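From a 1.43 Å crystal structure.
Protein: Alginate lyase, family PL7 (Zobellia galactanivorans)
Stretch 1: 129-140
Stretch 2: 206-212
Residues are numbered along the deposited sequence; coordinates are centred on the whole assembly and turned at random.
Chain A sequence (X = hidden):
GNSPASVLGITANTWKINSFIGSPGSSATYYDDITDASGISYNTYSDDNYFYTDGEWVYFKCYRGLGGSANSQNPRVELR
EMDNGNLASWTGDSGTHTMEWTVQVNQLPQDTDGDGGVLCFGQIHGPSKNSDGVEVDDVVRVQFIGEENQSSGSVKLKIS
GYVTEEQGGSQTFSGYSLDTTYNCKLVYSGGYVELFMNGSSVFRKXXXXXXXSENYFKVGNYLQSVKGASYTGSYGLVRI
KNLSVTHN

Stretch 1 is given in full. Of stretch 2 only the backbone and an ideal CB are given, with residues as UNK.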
ATOM      1  N   LYS A 129       1.837  19.080  -3.844  1.00 18.87           N
ATOM      2  CA  LYS A 129       2.782  20.186  -4.034  1.00 21.68           C
ATOM      3  C   LYS A 129       3.088  20.704  -2.631  1.00 20.78           C
ATOM      4  O   LYS A 129       2.169  21.050  -1.844  1.00 19.07           O
ATOM      5  CB  LYS A 129       2.241  21.277  -4.980  1.00 27.74           C
ATOM      6  CG  LYS A 129       2.982  21.300  -6.315  1.00 28.76           C
ATOM      7  CD  LYS A 129       2.331  22.185  -7.364  1.00 37.68           C
ATOM      8  CE  LYS A 129       2.965  21.901  -8.726  1.00 39.17           C
ATOM      9  NZ  LYS A 129       2.338  22.626  -9.879  1.00 50.19           N
ATOM     10  N   ASN A 130       4.377  20.677  -2.276  1.00 17.23           N
ATOM     11  CA  ASN A 130       4.773  21.156  -0.952  1.00 20.29           C
ATOM     12  C   ASN A 130       4.884  22.702  -0.959  1.00 18.21           C
ATOM     13  O   ASN A 130       4.626  23.390  -2.012  1.00 24.93           O
ATOM     14  CB  ASN A 130       6.018  20.409  -0.442  1.00 18.59           C
ATOM     15  CG  ASN A 130       7.328  20.969  -1.004  1.00 17.06           C
ATOM     16  OD1 ASN A 130       7.340  21.888  -1.857  1.00 16.19           O
ATOM     17  ND2 ASN A 130       8.431  20.472  -0.512  1.00 18.20           N
ATOM     18  N   SER A 131       5.279  23.330   0.152  1.00 21.77           N
ATOM     19  CA  SER A 131       5.220  24.824   0.108  1.00 26.96           C
ATOM     20  C   SER A 131       6.201  25.498  -0.906  1.00 29.16           C
ATOM     21  O   SER A 131       6.108  26.722  -1.166  1.00 39.43           O
ATOM     22  CB  SER A 131       5.423  25.443   1.499  1.00 24.58           C
ATOM     23  OG  SER A 131       6.716  25.112   1.993  1.00 22.35           O
ATOM     24  N   ASP A 132       7.162  24.707  -1.430  1.00 28.83           N
ATOM     25  CA  ASP A 132       8.165  25.221  -2.391  1.00 23.66           C
ATOM     26  C   ASP A 132       7.823  24.780  -3.817  1.00 26.71           C
ATOM     27  O   ASP A 132       8.606  24.964  -4.786  1.00 37.14           O
ATOM     28  CB  ASP A 132       9.618  24.833  -2.010  1.00 29.21           C
ATOM     29  CG  ASP A 132      10.018  25.324  -0.602  1.00 20.31           C
ATOM     30  OD1 ASP A 132       9.911  26.525  -0.357  1.00 27.96           O
ATOM     31  OD2 ASP A 132      10.401  24.461   0.272  1.00 22.26           O
ATOM     32  N   GLY A 133       6.607  24.268  -3.943  1.00 32.83           N
ATOM     33  CA  GLY A 133       6.082  23.776  -5.204  1.00 32.72           C
ATOM     34  C   GLY A 133       6.634  22.416  -5.619  1.00 19.75           C
ATOM     35  O   GLY A 133       6.477  22.044  -6.777  1.00 25.11           O
ATOM     36  N   VAL A 134       7.249  21.636  -4.714  1.00 22.55           N
ATOM     37  CA  VAL A 134       7.845  20.403  -5.165  1.00 18.90           C
ATOM     38  C   VAL A 134       6.732  19.371  -5.206  1.00 18.10           C
ATOM     39  O   VAL A 134       5.932  19.281  -4.245  1.00 19.71           O
ATOM     40  CB  VAL A 134       8.982  19.932  -4.227  1.00 19.67           C
ATOM     41  CG1 VAL A 134       9.526  18.588  -4.691  1.00 15.84           C
ATOM     42  CG2 VAL A 134      10.079  20.987  -4.257  1.00 22.39           C
ATOM     43  N   GLU A 135       6.624  18.666  -6.340  1.00 19.36           N
ATOM     44  CA  GLU A 135       5.618  17.643  -6.455  1.00 18.32           C
ATOM     45  C   GLU A 135       6.133  16.350  -5.797  1.00 16.20           C
ATOM     46  O   GLU A 135       6.801  15.542  -6.413  1.00 16.48           O
ATOM     47  CB  GLU A 135       5.192  17.425  -7.898  1.00 24.83           C
ATOM     48  CG  GLU A 135       4.861  18.738  -8.579  1.00 31.70           C
ATOM     49  CD  GLU A 135       4.286  18.494  -9.962  1.00 37.47           C
ATOM     50  OE1 GLU A 135       3.763  17.376 -10.192  1.00 44.50           O
ATOM     51  OE2 GLU A 135       4.343  19.406 -10.800  1.00 51.51           O
ATOM     52  N   VAL A 136       5.763  16.155  -4.539  1.00 12.84           N
ATOM     53  CA  VAL A 136       6.245  15.014  -3.761  1.00 12.81           C
ATOM     54  C   VAL A 136       5.428  13.748  -4.129  1.00 10.80           C
ATOM     55  O   VAL A 136       6.018  12.735  -4.556  1.00 12.34           O
ATOM     56  CB  VAL A 136       6.195  15.333  -2.284  1.00 11.86           C
ATOM     57  CG1 VAL A 136       6.656  14.110  -1.509  1.00 11.29           C
ATOM     58  CG2 VAL A 136       7.095  16.533  -1.965  1.00 11.30           C
ATOM     59  N   ASP A 137       4.095  13.824  -4.037  1.00 11.77           N
ATOM     60  CA  ASP A 137       3.210  12.680  -4.292  1.00 12.13           C
ATOM     61  C   ASP A 137       3.686  11.475  -3.451  1.00  9.67           C
ATOM     62  O   ASP A 137       3.978  11.706  -2.245  1.00  8.68           O
ATOM     63  CB  ASP A 137       3.081  12.386  -5.789  1.00 14.05           C
ATOM     64  CG  ASP A 137       2.314  13.460  -6.547  1.00 20.07           C
ATOM     65  OD1 ASP A 137       1.306  14.068  -6.061  1.00 24.50           O
ATOM     66  OD2 ASP A 137       2.740  13.694  -7.685  1.00 33.13           O
ATOM     67  N   ASP A 138       3.773  10.227  -3.959  1.00  8.00           N
ATOM     68  CA  ASP A 138       4.332   9.140  -3.134  1.00  8.36           C
ATOM     69  C   ASP A 138       5.784   9.423  -2.806  1.00  7.29           C
ATOM     70  O   ASP A 138       6.615   9.559  -3.684  1.00  9.19           O
ATOM     71  CB  ASP A 138       4.309   7.805  -3.867  1.00  9.39           C
ATOM     72  CG  ASP A 138       2.901   7.286  -4.170  1.00 13.85           C
ATOM     73  OD1 ASP A 138       1.907   7.714  -3.550  1.00 17.51           O
ATOM     74  OD2 ASP A 138       2.763   6.462  -5.135  1.00 12.81           O
ATOM     75  N   VAL A 139       6.077   9.428  -1.498  1.00  6.97           N
ATOM     76  CA  VAL A 139       7.465   9.557  -0.986  1.00  6.17           C
ATOM     77  C   VAL A 139       8.208   8.245  -1.219  1.00  5.39           C
ATOM     78  O   VAL A 139       9.337   8.213  -1.689  1.00  6.05           O
ATOM     79  CB  VAL A 139       7.463   9.951   0.489  1.00  6.91           C
ATOM     80  CG1 VAL A 139       8.834   9.868   1.086  1.00  6.94           C
ATOM     81  CG2 VAL A 139       6.840  11.332   0.694  1.00  7.33           C
ATOM     82  N   VAL A 140       7.543   7.136  -0.842  1.00  4.95           N
ATOM     83  CA  VAL A 140       8.157   5.770  -1.077  1.00  4.52           C
ATOM     84  C   VAL A 140       7.011   4.802  -1.293  1.00  4.67           C
ATOM     85  O   VAL A 140       5.951   4.933  -0.645  1.00  5.87           O
ATOM     86  CB  VAL A 140       9.117   5.348   0.089  1.00  4.97           C
ATOM     87  CG1 VAL A 140       8.341   5.050   1.401  1.00  7.09           C
ATOM     88  CG2 VAL A 140       9.966   4.127  -0.315  1.00  5.30           C
ATOM     89  N   UNK A 206      18.167   9.652   2.182  1.00  6.36           N
ATOM     90  CA  UNK A 206      17.698  10.997   2.534  1.00  7.14           C
ATOM     91  C   UNK A 206      16.791  11.582   1.439  1.00  6.76           C
ATOM     92  O   UNK A 206      17.131  11.492   0.249  1.00  8.00           O
ATOM     93  CB  UNK A 206      18.892  11.924   2.773  1.00  7.14           C
ATOM     94  N   UNK A 207      15.737  12.266   1.853  1.00  7.44           N
ATOM     95  CA  UNK A 207      14.936  13.132   0.969  1.00  7.55           C
ATOM     96  C   UNK A 207      15.652  14.468   0.887  1.00  8.26           C
ATOM     97  O   UNK A 207      15.685  15.264   1.881  1.00 11.51           O
ATOM     98  CB  UNK A 207      13.503  13.302   1.476  1.00  7.55           C
ATOM     99  N   UNK A 208      16.169  14.791  -0.299  1.00  9.68           N
ATOM    100  CA  UNK A 208      16.820  16.102  -0.533  1.00 10.91           C
ATOM    101  C   UNK A 208      15.818  17.141  -0.977  1.00 11.36           C
ATOM    102  O   UNK A 208      15.900  17.656  -2.067  1.00 14.86           O
ATOM    103  CB  UNK A 208      17.926  15.980  -1.583  1.00 10.91           C
ATOM    104  N   UNK A 209      14.873  17.413  -0.127  1.00 13.61           N
ATOM    105  CA  UNK A 209      13.745  18.368  -0.350  1.00 11.95           C
ATOM    106  C   UNK A 209      13.662  19.104   1.020  1.00 10.69           C
ATOM    107  O   UNK A 209      13.791  18.468   2.096  1.00 12.43           O
ATOM    108  CB  UNK A 209      12.436  17.677  -0.737  1.00 11.95           C
ATOM    109  N   UNK A 210      13.426  20.425   0.977  1.00 12.68           N
ATOM    110  CA  UNK A 210      13.377  21.255   2.211  1.00 12.80           C
ATOM    111  C   UNK A 210      12.154  21.017   3.069  1.00 13.81           C
ATOM    112  O   UNK A 210      12.275  20.799   4.232  1.00 13.06           O
ATOM    113  CB  UNK A 210      13.425  22.739   1.843  1.00 12.80           C
ATOM    114  N   UNK A 211      10.981  21.044   2.457  1.00 13.12           N
ATOM    115  CA  UNK A 211       9.743  20.959   3.198  1.00 11.52           C
ATOM    116  C   UNK A 211       9.276  19.498   3.155  1.00 10.41           C
ATOM    117  O   UNK A 211       8.666  19.024   2.196  1.00 10.86           O
ATOM    118  CB  UNK A 211       8.688  21.908   2.627  1.00 11.52           C
ATOM    119  N   UNK A 212       9.556  18.788   4.253  1.00  9.64           N
ATOM    120  CA  UNK A 212       9.105  17.408   4.363  1.00  9.35           C
ATOM    121  C   UNK A 212       7.779  17.256   5.145  1.00  8.95           C
ATOM    122  O   UNK A 212       7.578  16.222   5.816  1.00  8.43           O
ATOM    123  CB  UNK A 212      10.198  16.576   5.037  1.00  9.35           C
TER

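Position 206 lies at the far end of the segment, and its ideal CB has nothing of the first stretch within 5.5 Å. The visible atoms set almost no limit here. The deposited residue is Lys-206, whose side chain stays out of reach of the first stretch.

At position 207 the CA-to-CB bond points toward the first stretch, yet the ideal CB again has no neighbour there within 5.5 Å. What lies ahead is apolar: the methyl groups of Val-136 and Val-139. A small residue would fall short, whereas a long hydrophobic one, such as methionine, leucine or phenylalanine, could reach across. Met-207 does so, with all three chi angles in the m well. Its SD comes to 4.1 Å from CG1 of Val-139, and its CE to 4.4 Å from CG1 of Val-136, so one flexible chain touches two valines.

Position 208 is out of reach of the first stretch, and many residues, polar ones included, would serve. It is Glu-208, which makes no contact there.

Position 209 points toward the first stretch from an extended backbone (phi/psi -138/140), a conformation that beta-branched residues favour. Its ideal CB is 4.9 Å from ND2 of Asn-130 and 5.0 Å from CG1 of Val-134, leaving a modest gap beside a methyl group. Valine, isoleucine or threonine would suit. Val-209, with chi1 at t, places CG2 4.4 Å from Val-134 CG1, while its CG1 packs 3.4 Å from Asn-130 ND2.

Position 210 points sideways, with its ideal CB 3.8 Å from OD2 of Asp-132. That carboxylate would seem to invite a lysine, an arginine or a small polar residue. The deposited Asp-210 is therefore not what charge alone would predict: its OD2 lies 4.2 Å from OD2 of Asp-132, a proximity of like charges. Asp-132 OD2 also accepts a hydrogen bond from a water, whose O lies 2.7 Å away.

Position 211 faces the type I turn from Asn-130 to Gly-133. Its ideal CB is 3.5 Å from Asn-130 ND2 and 3.8 Å from Ser-131 OG, and the backbone N of Ser-131 is also available as a donor. A short acceptor is wanted; aspartate or asparagine would fit. Asp-211 meets the demand, its OD2 accepting from Ser-131 N at 2.9 Å, nearly straight at 170°, and from Ser-131 OG at 3.0 Å. The backbone joins in, for Asn-130 ND2 donates to Asp-211 O at 3.1 Å. The same water accepts from Asn-130 ND2 and Asp-211 N, each at 2.9 Å. Asn-130 is held ready for this by its OD1, which accepts from the backbone N of Asp-132 and of Val-134, both at 2.9 Å.

At position 212 CA-to-CB points away, so the first stretch demands little of it. Leu-212 makes no contact there, although the end of its side chain comes nearer, with CD2 6.1 Å from ND2 of Asn-130.

Stretch 2 206-212: KMEVDDL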
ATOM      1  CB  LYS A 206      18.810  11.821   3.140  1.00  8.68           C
ATOM      2  CG  LYS A 206      18.374  13.120   3.798  1.00 12.65           C
ATOM      3  CD  LYS A 206      19.567  14.014   4.097  1.00 16.77           C
ATOM      4  CE  LYS A 206      19.231  15.045   5.162  1.00 18.52           C
ATOM      5  NZ  LYS A 206      18.610  14.421   6.362  1.00 25.91           N
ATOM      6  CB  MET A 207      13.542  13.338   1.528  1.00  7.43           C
ATOM      7  CG  MET A 207      12.690  12.116   1.390  1.00  8.79           C
ATOM      8  SD  MET A 207      12.067  11.958  -0.299  1.00  9.38           S
ATOM      9  CE  MET A 207      10.856  13.337  -0.274  1.00 10.10           C
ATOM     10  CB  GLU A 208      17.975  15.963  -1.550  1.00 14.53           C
ATOM     11  CG  GLU A 208      19.086  14.983  -1.168  1.00 20.09           C
ATOM     12  CD  GLU A 208      19.807  15.332   0.130  1.00 22.39           C
ATOM     13  OE1 GLU A 208      19.724  16.491   0.631  1.00 24.47           O
ATOM     14  OE2 GLU A 208      20.498  14.429   0.635  1.00 36.18           O
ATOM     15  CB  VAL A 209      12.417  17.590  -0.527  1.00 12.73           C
ATOM     16  CG1 VAL A 209      11.219  18.569  -0.385  1.00 13.49           C
ATOM     17  CG2 VAL A 209      12.405  16.802  -1.852  1.00 14.93           C
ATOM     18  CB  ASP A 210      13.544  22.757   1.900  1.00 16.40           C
ATOM     19  CG  ASP A 210      14.731  23.032   1.033  1.00 28.58           C
ATOM     20  OD1 ASP A 210      15.808  22.415   1.237  1.00 39.70           O
ATOM     21  OD2 ASP A 210      14.577  23.877   0.130  1.00 40.58           O
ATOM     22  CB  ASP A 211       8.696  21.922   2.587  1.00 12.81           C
ATOM     23  CG  ASP A 211       7.331  21.735   3.201  1.00 16.80           C
ATOM     24  OD1 ASP A 211       7.287  21.130   4.312  1.00 14.08           O
ATOM     25  OD2 ASP A 211       6.319  22.165   2.590  1.00 20.23           O
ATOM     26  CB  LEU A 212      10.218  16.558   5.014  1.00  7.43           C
ATOM     27  CG  LEU A 212      11.521  16.648   4.233  1.00 10.60           C
ATOM     28  CD1 LEU A 212      12.570  15.728   4.888  1.00 11.64           C
ATOM     29  CD2 LEU A 212      11.343  16.282   2.750  1.00 12.71           C
TER
HETATM   30  O   HOH W   1      10.913  21.892  -0.356  1.00 14.38           O
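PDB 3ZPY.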